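Glycosyl hydrolase BlGH5_18 (Bifidobacterium longum subsp. infantis, PDB 7LQX) probably hydrolyses beta-mannosidic linkages in the core of N-glycans, acting as a family GH5 glycosidase with a (beta/alpha)8 barrel. Local coordinates at residues A[35-39]-A[110-115]; A[68-74]-A[115-120]; A[278-282]-A[327-331]. One frame throughout, in Å; residues are numbered along the deposited sequence.

How the interactions relate
All three contacts join loops that follow strands of the (beta/alpha)8 barrel, at the end where family GH5 enzymes hold their active site. Interactions 1 and 2 have centres 12 Å apart and share Phe-115; Phe-37 O lies 3.8 Å from Val-68 CG2, and both contacts reach the second subunit. Interaction 3 is centred 15 Å from interaction 1. The two meet where Ser-111 OG faces Glu-328 OE1 at 3.3 Å, beside an ethanediol that both contacts touch. Another ethanediol, bound at Ser-111, also reaches Glu-276 and Asn-162, consistent with the substrate pocket lying here, though these molecules probably come from the crystallisation liquor. Interaction 2 is farther out, its nearest atoms about 11 Å from interaction 3.

Interaction 1: A[35-39]-A[110-115]; sequences GWFHF and LSSFDF. With EDO (1,2-ethanediol), chain B; EDO (1,2-ethanediol), chain D; EDO (1,2-ethanediol), chain E.
Trp-36 points the rim of its indole at the hairpin 110-115, and the apolar contacts gather along that rim. CH2 reaches Leu-110 CB at 4.1 Å, while CZ3 meets Phe-115 CZ at 4.2 Å. The long reach comes from a side chain swung out with CG opposite the backbone N (chi1 -169°). Phe-37 directs CD2 at the centre of the Trp-36 face, and the same atom packs 3.7 Å from Leu-110 CD1. Leucine and phenylalanine side chains pass at about a right angle. His-38 is laid with one ring face against Trp-36 CE3, and its CE1 comes to the edge of the Phe-115 ring.

Polar contacts are indirect. Water 1 accepts from Trp-36 NE1 at 2.7 Å, close to the indole plane, and is hydrogen-bonded to Ser-111 OG at 2.8 Å, tying the tryptophan to the turn. Ser-111 N donates an almost straight bond of 2.8 Å (172°) to O2 of one ethanediol, and Ser-111 OG lies 2.9 Å from O2 of another. Ser-111 lies in a type I' turn from Leu-110 to Phe-113, closed by paired bonds between the backbones of those two residues.

Phe-324 meets both Trp-36 and Phe-113 edge-to-face. His-124 of the second subunit stacks on Phe-113. The contact thereby joins the loop between strand 25-29 and helix 45-57 to the small hairpin of strands 109-110 and 113-114, which follows barrel strand 100-104.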
loop_
_atom_site.group_PDB
_atom_site.type_symbol
_atom_site.label_atom_id
_atom_site.label_comp_id
_atom_site.label_asym_id
_atom_site.label_seq_id
_atom_site.Cartn_x
_atom_site.Cartn_y
_atom_site.Cartn_z
ATOM N N GLY A 35 -11.696 9.927 -10.752
ATOM C CA GLY A 35 -10.919 9.274 -9.731
ATOM C C GLY A 35 -9.445 9.059 -10.021
ATOM O O GLY A 35 -8.762 8.463 -9.185
ATOM N N TRP A 36 -8.928 9.531 -11.149
ATOM C CA TRP A 36 -7.516 9.294 -11.453
ATOM C C TRP A 36 -7.281 7.781 -11.388
ATOM O O TRP A 36 -8.159 6.999 -11.737
ATOM C CB TRP A 36 -6.655 10.142 -10.535
ATOM C CG TRP A 36 -5.180 10.214 -10.868
ATOM C CD1 TRP A 36 -4.606 10.817 -11.952
ATOM C CD2 TRP A 36 -4.097 9.685 -10.088
ATOM N NE1 TRP A 36 -3.236 10.695 -11.893
ATOM C CE2 TRP A 36 -2.901 9.996 -10.762
ATOM C CE3 TRP A 36 -4.027 8.964 -8.898
ATOM C CZ2 TRP A 36 -1.647 9.625 -10.271
ATOM C CZ3 TRP A 36 -2.775 8.589 -8.409
ATOM C CH2 TRP A 36 -1.604 8.928 -9.097
ATOM N N PHE A 37 -6.106 7.341 -10.942
ATOM C CA PHE A 37 -5.875 5.897 -10.804
ATOM C C PHE A 37 -6.515 5.304 -9.566
ATOM O O PHE A 37 -6.377 4.098 -9.335
ATOM C CB PHE A 37 -4.388 5.588 -10.919
ATOM C CG PHE A 37 -3.817 6.053 -12.220
ATOM C CD1 PHE A 37 -4.282 5.527 -13.412
ATOM C CD2 PHE A 37 -2.874 7.056 -12.262
ATOM C CE1 PHE A 37 -3.785 5.979 -14.623
ATOM C CE2 PHE A 37 -2.377 7.512 -13.470
ATOM C CZ PHE A 37 -2.834 6.966 -14.649
ATOM N N HIS A 38 -7.242 6.103 -8.795
ATOM C CA HIS A 38 -8.162 5.570 -7.799
ATOM C C HIS A 38 -9.474 5.113 -8.427
ATOM O O HIS A 38 -10.297 4.503 -7.736
ATOM C CB HIS A 38 -8.368 6.610 -6.693
ATOM C CG HIS A 38 -7.089 7.244 -6.238
ATOM N ND1 HIS A 38 -5.989 6.501 -5.865
ATOM C CD2 HIS A 38 -6.713 8.543 -6.146
ATOM C CE1 HIS A 38 -5.001 7.316 -5.535
ATOM N NE2 HIS A 38 -5.415 8.560 -5.695
ATOM N N PHE A 39 -9.652 5.375 -9.727
ATOM C CA PHE A 39 -10.788 4.862 -10.487
ATOM C C PHE A 39 -11.031 3.388 -10.208
ATOM O O PHE A 39 -12.178 2.943 -10.106
ATOM C CB PHE A 39 -10.480 5.062 -11.983
ATOM C CG PHE A 39 -11.445 4.368 -12.914
ATOM C CD1 PHE A 39 -11.263 3.039 -13.261
ATOM C CD2 PHE A 39 -12.541 5.040 -13.426
ATOM C CE1 PHE A 39 -12.157 2.392 -14.096
ATOM C CE2 PHE A 39 -13.435 4.398 -14.273
ATOM C CZ PHE A 39 -13.237 3.066 -14.607
ATOM N N LEU A 110 3.439 5.956 -9.680
ATOM C CA LEU A 110 2.718 6.933 -10.490
ATOM C C LEU A 110 2.744 8.304 -9.834
ATOM O O LEU A 110 2.226 8.484 -8.729
ATOM C CB LEU A 110 1.262 6.497 -10.680
ATOM C CG LEU A 110 1.038 5.257 -11.536
ATOM C CD1 LEU A 110 -0.319 4.639 -11.250
ATOM C CD2 LEU A 110 1.155 5.602 -13.008
ATOM N N SER A 111 3.313 9.279 -10.535
ATOM C CA SER A 111 3.199 10.696 -10.196
ATOM C C SER A 111 3.539 10.984 -8.735
ATOM O O SER A 111 2.822 11.706 -8.036
ATOM C CB SER A 111 1.818 11.246 -10.552
ATOM O OG SER A 111 1.496 10.980 -11.899
ATOM N N SER A 112 4.674 10.446 -8.295
ATOM C CA SER A 112 5.308 10.633 -6.985
ATOM C C SER A 112 4.864 9.608 -5.949
ATOM O O SER A 112 5.442 9.566 -4.863
ATOM C CB SER A 112 5.139 12.047 -6.399
ATOM O OG SER A 112 3.910 12.208 -5.706
ATOM N N PHE A 113 3.839 8.810 -6.235
ATOM C CA PHE A 113 3.291 7.858 -5.276
ATOM C C PHE A 113 3.717 6.436 -5.616
ATOM O O PHE A 113 3.622 6.011 -6.771
ATOM C CB PHE A 113 1.767 7.917 -5.282
ATOM C CG PHE A 113 1.200 9.235 -4.829
ATOM C CD1 PHE A 113 1.004 9.493 -3.480
ATOM C CD2 PHE A 113 0.859 10.215 -5.746
ATOM C CE1 PHE A 113 0.486 10.692 -3.058
ATOM C CE2 PHE A 113 0.323 11.410 -5.322
ATOM C CZ PHE A 113 0.145 11.653 -3.982
ATOM N N ASP A 114 4.177 5.704 -4.608
ATOM C CA ASP A 114 4.441 4.278 -4.726
ATOM C C ASP A 114 3.201 3.497 -4.301
ATOM O O ASP A 114 2.631 3.760 -3.240
ATOM C CB ASP A 114 5.581 3.848 -3.798
ATOM C CG ASP A 114 6.967 4.210 -4.296
ATOM O OD1 ASP A 114 7.146 4.625 -5.467
ATOM O OD2 ASP A 114 7.887 4.057 -3.458
ATOM N N PHE A 115 2.811 2.518 -5.110
ATOM C CA PHE A 115 1.707 1.604 -4.826
ATOM C C PHE A 115 2.287 0.196 -4.784
ATOM O O PHE A 115 2.392 -0.465 -5.818
ATOM C CB PHE A 115 0.631 1.701 -5.914
ATOM C CG PHE A 115 -0.049 3.030 -5.972
ATOM C CD1 PHE A 115 -1.146 3.281 -5.181
ATOM C CD2 PHE A 115 0.411 4.034 -6.807
ATOM C CE1 PHE A 115 -1.774 4.508 -5.217
ATOM C CE2 PHE A 115 -0.218 5.255 -6.851
ATOM C CZ PHE A 115 -1.307 5.495 -6.048
HETATM C C1 EDO B . -13.264 6.448 -7.187
HETATM O O1 EDO B . -12.849 7.801 -7.381
HETATM C C2 EDO B . -12.894 5.984 -5.783
HETATM O O2 EDO B . -11.492 6.171 -5.552
HETATM C C1 EDO D . 4.621 9.293 -15.252
HETATM O O1 EDO D . 5.479 8.182 -15.518
HETATM C C2 EDO D . 3.748 8.944 -14.050
HETATM O O2 EDO D . 4.609 8.652 -12.937
HETATM C C1 EDO E . 5.670 13.057 -14.158
HETATM O O1 EDO E . 5.768 13.926 -13.028
HETATM C C2 EDO E . 4.213 12.864 -14.562
HETATM O O2 EDO E . 3.444 12.397 -13.447
HETATM O O HOH W 1 -0.980 11.749 -13.040
#

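Interaction 2: A[68-74]-A[115-120]; sequences VWPYLQP and FLPSWL
This is a buried, largely apolar contact between the short helix 69-72 and the loop after strand 113-114, fastened at one end by a single indole hydrogen bond. Its centre is the ring of Pro-117 laid on the indole of Trp-69. Pro-117 CG sits 3.6 Å from the centroid of the five-membered ring, only 3° off the ring normal, a well-placed CH-pi contact. The six-membered ring of Trp-69 is hemmed in farther along, where CH2 touches Leu-120 CD1 at 3.5 Å and CZ3 meets Leu-116 CD2 at 3.8 Å.

Gln-73, the first residue beyond the helix, links the two tryptophans. Within 68-74, its OE1 accepts the Trp-69 NE1 proton on a lone pair at 2.9 Å, in the indole plane, which, with the bond from NE2 to Ala-137 O, sets the turn of the amide. Across the contact, its backbone O takes the Trp-119 NE1 proton, also at 2.9 Å and nearly straight (172°), the donor tilted from the carbonyl plane. Trp-119 is brought round to this oxygen by a first torsion that sets CG between N and C (chi1 53°).

In the (beta/alpha)8 barrel these are the loops following the second and third strands, so the contact joins two neighbouring beta-alpha connections outside the strands themselves. Pro-70 CD rests 3.4 Å from Phe-115 O, and Val-68 CG1 packs on Phe-115 CB. Two waters extend the link from Pro-74 O to Ser-118, one reaching its N and the other its OG. Ala-137 belongs to helix 132-149, whose Leu-141 packs on Trp-69.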
loop_
_atom_site.group_PDB
_atom_site.type_symbol
_atom_site.label_atom_id
_atom_site.label_comp_id
_atom_site.label_asym_id
_atom_site.label_seq_id
_atom_site.Cartn_x
_atom_site.Cartn_y
_atom_site.Cartn_z
ATOM N N VAL A 68 -3.382 -0.795 -11.048
ATOM C CA VAL A 68 -2.643 -0.555 -9.807
ATOM C C VAL A 68 -2.379 -1.883 -9.103
ATOM O O VAL A 68 -3.300 -2.676 -8.874
ATOM C CB VAL A 68 -3.385 0.455 -8.917
ATOM C CG1 VAL A 68 -2.770 0.548 -7.530
ATOM C CG2 VAL A 68 -3.381 1.808 -9.595
ATOM N N TRP A 69 -1.112 -2.117 -8.758
ATOM C CA TRP A 69 -0.651 -3.453 -8.379
ATOM C C TRP A 69 -1.291 -3.980 -7.108
ATOM O O TRP A 69 -1.709 -5.151 -7.095
ATOM C CB TRP A 69 0.877 -3.421 -8.277
ATOM C CG TRP A 69 1.569 -4.735 -8.158
ATOM C CD1 TRP A 69 1.018 -5.983 -8.235
ATOM C CD2 TRP A 69 2.960 -4.919 -7.917
ATOM N NE1 TRP A 69 1.999 -6.940 -8.078
ATOM C CE2 TRP A 69 3.201 -6.305 -7.878
ATOM C CE3 TRP A 69 4.040 -4.041 -7.764
ATOM C CZ2 TRP A 69 4.475 -6.833 -7.679
ATOM C CZ3 TRP A 69 5.300 -4.569 -7.568
ATOM C CH2 TRP A 69 5.507 -5.952 -7.527
ATOM N N PRO A 70 -1.397 -3.208 -6.019
ATOM C CA PRO A 70 -2.047 -3.743 -4.810
ATOM C C PRO A 70 -3.494 -4.139 -5.010
ATOM O O PRO A 70 -4.031 -4.862 -4.166
ATOM C CB PRO A 70 -1.901 -2.615 -3.773
ATOM C CG PRO A 70 -1.384 -1.419 -4.531
ATOM C CD PRO A 70 -0.715 -1.925 -5.774
ATOM N N TYR A 71 -4.158 -3.674 -6.078
ATOM C CA TYR A 71 -5.525 -4.110 -6.344
ATOM C C TYR A 71 -5.552 -5.361 -7.216
ATOM O O TYR A 71 -6.449 -6.201 -7.063
ATOM C CB TYR A 71 -6.365 -3.007 -7.012
ATOM C CG TYR A 71 -6.209 -1.625 -6.403
ATOM C CD1 TYR A 71 -5.886 -1.450 -5.063
ATOM C CD2 TYR A 71 -6.367 -0.499 -7.184
ATOM C CE1 TYR A 71 -5.708 -0.180 -4.536
ATOM C CE2 TYR A 71 -6.195 0.762 -6.666
ATOM C CZ TYR A 71 -5.874 0.918 -5.343
ATOM O OH TYR A 71 -5.700 2.190 -4.855
ATOM N N LEU A 72 -4.561 -5.504 -8.108
ATOM C CA LEU A 72 -4.467 -6.683 -8.956
ATOM C C LEU A 72 -3.999 -7.905 -8.176
ATOM O O LEU A 72 -4.427 -9.029 -8.459
ATOM C CB LEU A 72 -3.466 -6.451 -10.091
ATOM C CG LEU A 72 -3.850 -5.575 -11.277
ATOM C CD1 LEU A 72 -2.625 -5.371 -12.158
ATOM C CD2 LEU A 72 -4.975 -6.207 -12.068
ATOM N N GLN A 73 -3.077 -7.718 -7.233
ATOM C CA GLN A 73 -2.385 -8.827 -6.569
ATOM C C GLN A 73 -2.197 -8.479 -5.099
ATOM O O GLN A 73 -1.081 -8.220 -4.630
ATOM C CB GLN A 73 -1.051 -9.091 -7.264
ATOM C CG GLN A 73 -0.401 -10.406 -6.928
ATOM C CD GLN A 73 0.753 -10.701 -7.858
ATOM O OE1 GLN A 73 1.538 -9.813 -8.189
ATOM N NE2 GLN A 73 0.850 -11.949 -8.299
ATOM N N PRO A 74 -3.291 -8.455 -4.338
ATOM C CA PRO A 74 -3.220 -7.981 -2.947
ATOM C C PRO A 74 -2.485 -8.923 -2.016
ATOM O O PRO A 74 -2.035 -8.485 -0.952
ATOM C CB PRO A 74 -4.697 -7.833 -2.555
ATOM C CG PRO A 74 -5.414 -8.797 -3.456
ATOM C CD PRO A 74 -4.673 -8.752 -4.757
ATOM N N PHE A 115 2.811 2.518 -5.110
ATOM C CA PHE A 115 1.707 1.604 -4.826
ATOM C C PHE A 115 2.287 0.196 -4.784
ATOM O O PHE A 115 2.392 -0.465 -5.818
ATOM C CB PHE A 115 0.631 1.701 -5.914
ATOM C CG PHE A 115 -0.049 3.030 -5.972
ATOM C CD1 PHE A 115 -1.146 3.281 -5.181
ATOM C CD2 PHE A 115 0.411 4.034 -6.807
ATOM C CE1 PHE A 115 -1.774 4.508 -5.217
ATOM C CE2 PHE A 115 -0.218 5.255 -6.851
ATOM C CZ PHE A 115 -1.307 5.495 -6.048
ATOM N N LEU A 116 2.681 -0.254 -3.610
ATOM C CA LEU A 116 3.176 -1.609 -3.459
ATOM C C LEU A 116 2.177 -2.464 -2.703
ATOM O O LEU A 116 1.573 -1.997 -1.733
ATOM C CB LEU A 116 4.500 -1.647 -2.699
ATOM C CG LEU A 116 5.709 -1.197 -3.504
ATOM C CD1 LEU A 116 6.970 -1.457 -2.684
ATOM C CD2 LEU A 116 5.832 -1.893 -4.852
ATOM N N PRO A 117 1.999 -3.721 -3.095
ATOM C CA PRO A 117 1.219 -4.637 -2.260
ATOM C C PRO A 117 1.846 -4.806 -0.884
ATOM O O PRO A 117 3.063 -4.691 -0.705
ATOM C CB PRO A 117 1.263 -5.958 -3.042
ATOM C CG PRO A 117 1.628 -5.563 -4.458
ATOM C CD PRO A 117 2.531 -4.386 -4.302
ATOM N N SER A 118 0.996 -5.128 0.093
ATOM C CA SER A 118 1.437 -5.244 1.482
ATOM C C SER A 118 2.447 -6.367 1.681
ATOM O O SER A 118 3.197 -6.350 2.664
ATOM C CB SER A 118 0.228 -5.438 2.403
ATOM O OG SER A 118 -0.539 -6.571 2.041
ATOM N N TRP A 119 2.507 -7.321 0.754
ATOM C CA TRP A 119 3.441 -8.435 0.851
ATOM C C TRP A 119 4.842 -8.083 0.380
ATOM O O TRP A 119 5.703 -8.967 0.339
ATOM C CB TRP A 119 2.905 -9.657 0.098
ATOM C CG TRP A 119 2.496 -9.462 -1.342
ATOM C CD1 TRP A 119 1.273 -9.069 -1.806
ATOM C CD2 TRP A 119 3.293 -9.722 -2.506
ATOM N NE1 TRP A 119 1.264 -9.060 -3.178
ATOM C CE2 TRP A 119 2.500 -9.434 -3.633
ATOM C CE3 TRP A 119 4.607 -10.154 -2.705
ATOM C CZ2 TRP A 119 2.978 -9.570 -4.936
ATOM C CZ3 TRP A 119 5.077 -10.288 -4.004
ATOM C CH2 TRP A 119 4.260 -10.005 -5.093
ATOM N N LEU A 120 5.096 -6.819 0.033
ATOM C CA LEU A 120 6.429 -6.353 -0.315
ATOM C C LEU A 120 6.927 -5.213 0.567
ATOM O O LEU A 120 7.993 -4.658 0.275
ATOM C CB LEU A 120 6.482 -5.919 -1.784
ATOM C CG LEU A 120 6.444 -7.074 -2.780
ATOM C CD1 LEU A 120 6.299 -6.555 -4.203
ATOM C CD2 LEU A 120 7.691 -7.939 -2.660
HETATM O O HOH W 2 -1.803 -5.733 -0.386
HETATM O O HOH W 3 -0.919 -9.246 1.400
#

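Interaction 3: A[278-282]-A[327-331]; sequences GAPQN and FEHAL. With EDO (1,2-ethanediol), chain E.
The backbones of 278-282 and 327-331 come closest at Gln-281 and Phe-327, whose CA atoms are 5.1 Å apart, and water 5 bridges Gln-281 N to Phe-327 O at 2.8 Å from each. Phe-327 carries the side-chain packing: CG lies between its backbone N and carbonyl carbon (chi1 79°), which lays the ring beside Asn-282. The Asn-282 amide is stacked on one ring face, the planes 16° apart, with ND2 over the rim 3.4 Å from CE1. Pro-280 CB touches Phe-327 CD2 at 3.7 Å, and Glu-328 CG lies against the opposite face. Without the ring, as with an alanine here, the Asn-282 amide would probably lose its stacking surface and Pro-280 CB would border a gap.

Gln-281 brings OE1 to 3.6 Å from Ala-330 CB, and Leu-331 CD2 packs on Pro-280 CA at 3.8 Å. Glu-328, whose CB points away from 278-282, accepts a hydrogen bond at OE2 from O1 of an ethanediol; O2 sits so close to OE1 that its detail is doubtful.

Phe-236 packs on Pro-280, Asn-282 and Phe-327, while helix 289-300 meets Ala-279 and Gln-281 through Thr-289. The contact thus joins the loops that follow barrel strands 272-277 and 306-312.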
loop_
_atom_site.group_PDB
_atom_site.type_symbol
_atom_site.label_atom_id
_atom_site.label_comp_id
_atom_site.label_asym_id
_atom_site.label_seq_id
_atom_site.Cartn_x
_atom_site.Cartn_y
_atom_site.Cartn_z
ATOM N N GLY A 278 5.379 15.393 -21.617
ATOM C CA GLY A 278 4.441 16.350 -21.064
ATOM C C GLY A 278 5.066 17.725 -20.974
ATOM O O GLY A 278 6.248 17.906 -21.261
ATOM N N ALA A 279 4.251 18.700 -20.565
ATOM C CA ALA A 279 4.648 20.107 -20.526
ATOM C C ALA A 279 4.570 20.580 -19.081
ATOM O O ALA A 279 3.588 21.220 -18.681
ATOM C CB ALA A 279 3.745 20.948 -21.426
ATOM N N PRO A 280 5.588 20.296 -18.269
ATOM C CA PRO A 280 5.434 20.449 -16.811
ATOM C C PRO A 280 5.521 21.898 -16.348
ATOM O O PRO A 280 6.515 22.592 -16.582
ATOM C CB PRO A 280 6.590 19.612 -16.243
ATOM C CG PRO A 280 7.616 19.659 -17.321
ATOM C CD PRO A 280 6.859 19.636 -18.619
ATOM N N GLN A 281 4.498 22.330 -15.612
ATOM C CA GLN A 281 4.399 23.728 -15.202
ATOM C C GLN A 281 5.178 24.051 -13.940
ATOM O O GLN A 281 5.081 25.183 -13.461
ATOM C CB GLN A 281 2.932 24.160 -15.102
ATOM C CG GLN A 281 2.315 24.262 -16.493
ATOM C CD GLN A 281 0.814 24.400 -16.501
ATOM O OE1 GLN A 281 0.136 23.818 -17.347
ATOM N NE2 GLN A 281 0.285 25.174 -15.569
ATOM N N ASN A 282 5.957 23.119 -13.389
ATOM C CA ASN A 282 6.957 23.511 -12.402
ATOM C C ASN A 282 8.127 24.237 -13.052
ATOM O O ASN A 282 8.862 24.947 -12.360
ATOM C CB ASN A 282 7.434 22.318 -11.567
ATOM C CG ASN A 282 7.959 21.160 -12.401
ATOM O OD1 ASN A 282 7.865 21.149 -13.626
ATOM N ND2 ASN A 282 8.509 20.163 -11.721
ATOM N N PHE A 327 2.225 20.918 -10.175
ATOM C CA PHE A 327 2.171 20.861 -11.634
ATOM C C PHE A 327 1.515 19.583 -12.144
ATOM O O PHE A 327 1.028 19.564 -13.281
ATOM C CB PHE A 327 3.579 21.002 -12.219
ATOM C CG PHE A 327 4.387 19.743 -12.157
ATOM C CD1 PHE A 327 5.086 19.393 -11.013
ATOM C CD2 PHE A 327 4.450 18.900 -13.249
ATOM C CE1 PHE A 327 5.822 18.227 -10.962
ATOM C CE2 PHE A 327 5.186 17.742 -13.200
ATOM C CZ PHE A 327 5.880 17.410 -12.058
ATOM N N GLU A 328 1.515 18.505 -11.351
ATOM C CA GLU A 328 0.943 17.254 -11.828
ATOM C C GLU A 328 -0.514 17.427 -12.205
ATOM O O GLU A 328 -1.012 16.755 -13.114
ATOM C CB GLU A 328 1.057 16.163 -10.763
ATOM C CG GLU A 328 2.475 15.728 -10.461
ATOM C CD GLU A 328 3.000 14.625 -11.374
ATOM O OE1 GLU A 328 2.298 14.198 -12.318
ATOM O OE2 GLU A 328 4.140 14.181 -11.133
ATOM N N HIS A 329 -1.220 18.320 -11.515
ATOM C CA HIS A 329 -2.640 18.455 -11.762
ATOM C C HIS A 329 -2.929 18.966 -13.166
ATOM O O HIS A 329 -3.987 18.649 -13.727
ATOM C CB HIS A 329 -3.255 19.419 -10.760
ATOM C CG HIS A 329 -3.365 18.871 -9.372
ATOM N ND1 HIS A 329 -4.457 18.146 -8.946
ATOM C CD2 HIS A 329 -2.534 18.960 -8.307
ATOM C CE1 HIS A 329 -4.290 17.806 -7.681
ATOM N NE2 HIS A 329 -3.133 18.290 -7.267
ATOM N N ALA A 330 -2.019 19.761 -13.738
ATOM C CA ALA A 330 -2.265 20.522 -14.959
ATOM C C ALA A 330 -1.685 19.863 -16.206
ATOM O O ALA A 330 -1.708 20.471 -17.283
ATOM C CB ALA A 330 -1.695 21.937 -14.811
ATOM N N LEU A 331 -1.182 18.636 -16.093
ATOM C CA LEU A 331 -0.526 17.970 -17.218
ATOM C C LEU A 331 -1.493 17.430 -18.262
ATOM O O LEU A 331 -1.043 16.923 -19.294
ATOM C CB LEU A 331 0.388 16.856 -16.703
ATOM C CG LEU A 331 1.721 17.343 -16.131
ATOM C CD1 LEU A 331 2.406 16.199 -15.382
ATOM C CD2 LEU A 331 2.638 17.881 -17.202
HETATM C C1 EDO E . 5.670 13.057 -14.158
HETATM O O1 EDO E . 5.768 13.926 -13.028
HETATM C C2 EDO E . 4.213 12.864 -14.562
HETATM O O2 EDO E . 3.444 12.397 -13.447
HETATM O O HOH W 4 1.288 18.176 -20.476
HETATM O O HOH W 5 2.096 20.902 -15.469
HETATM O O HOH W 6 -2.371 23.600 -18.282
#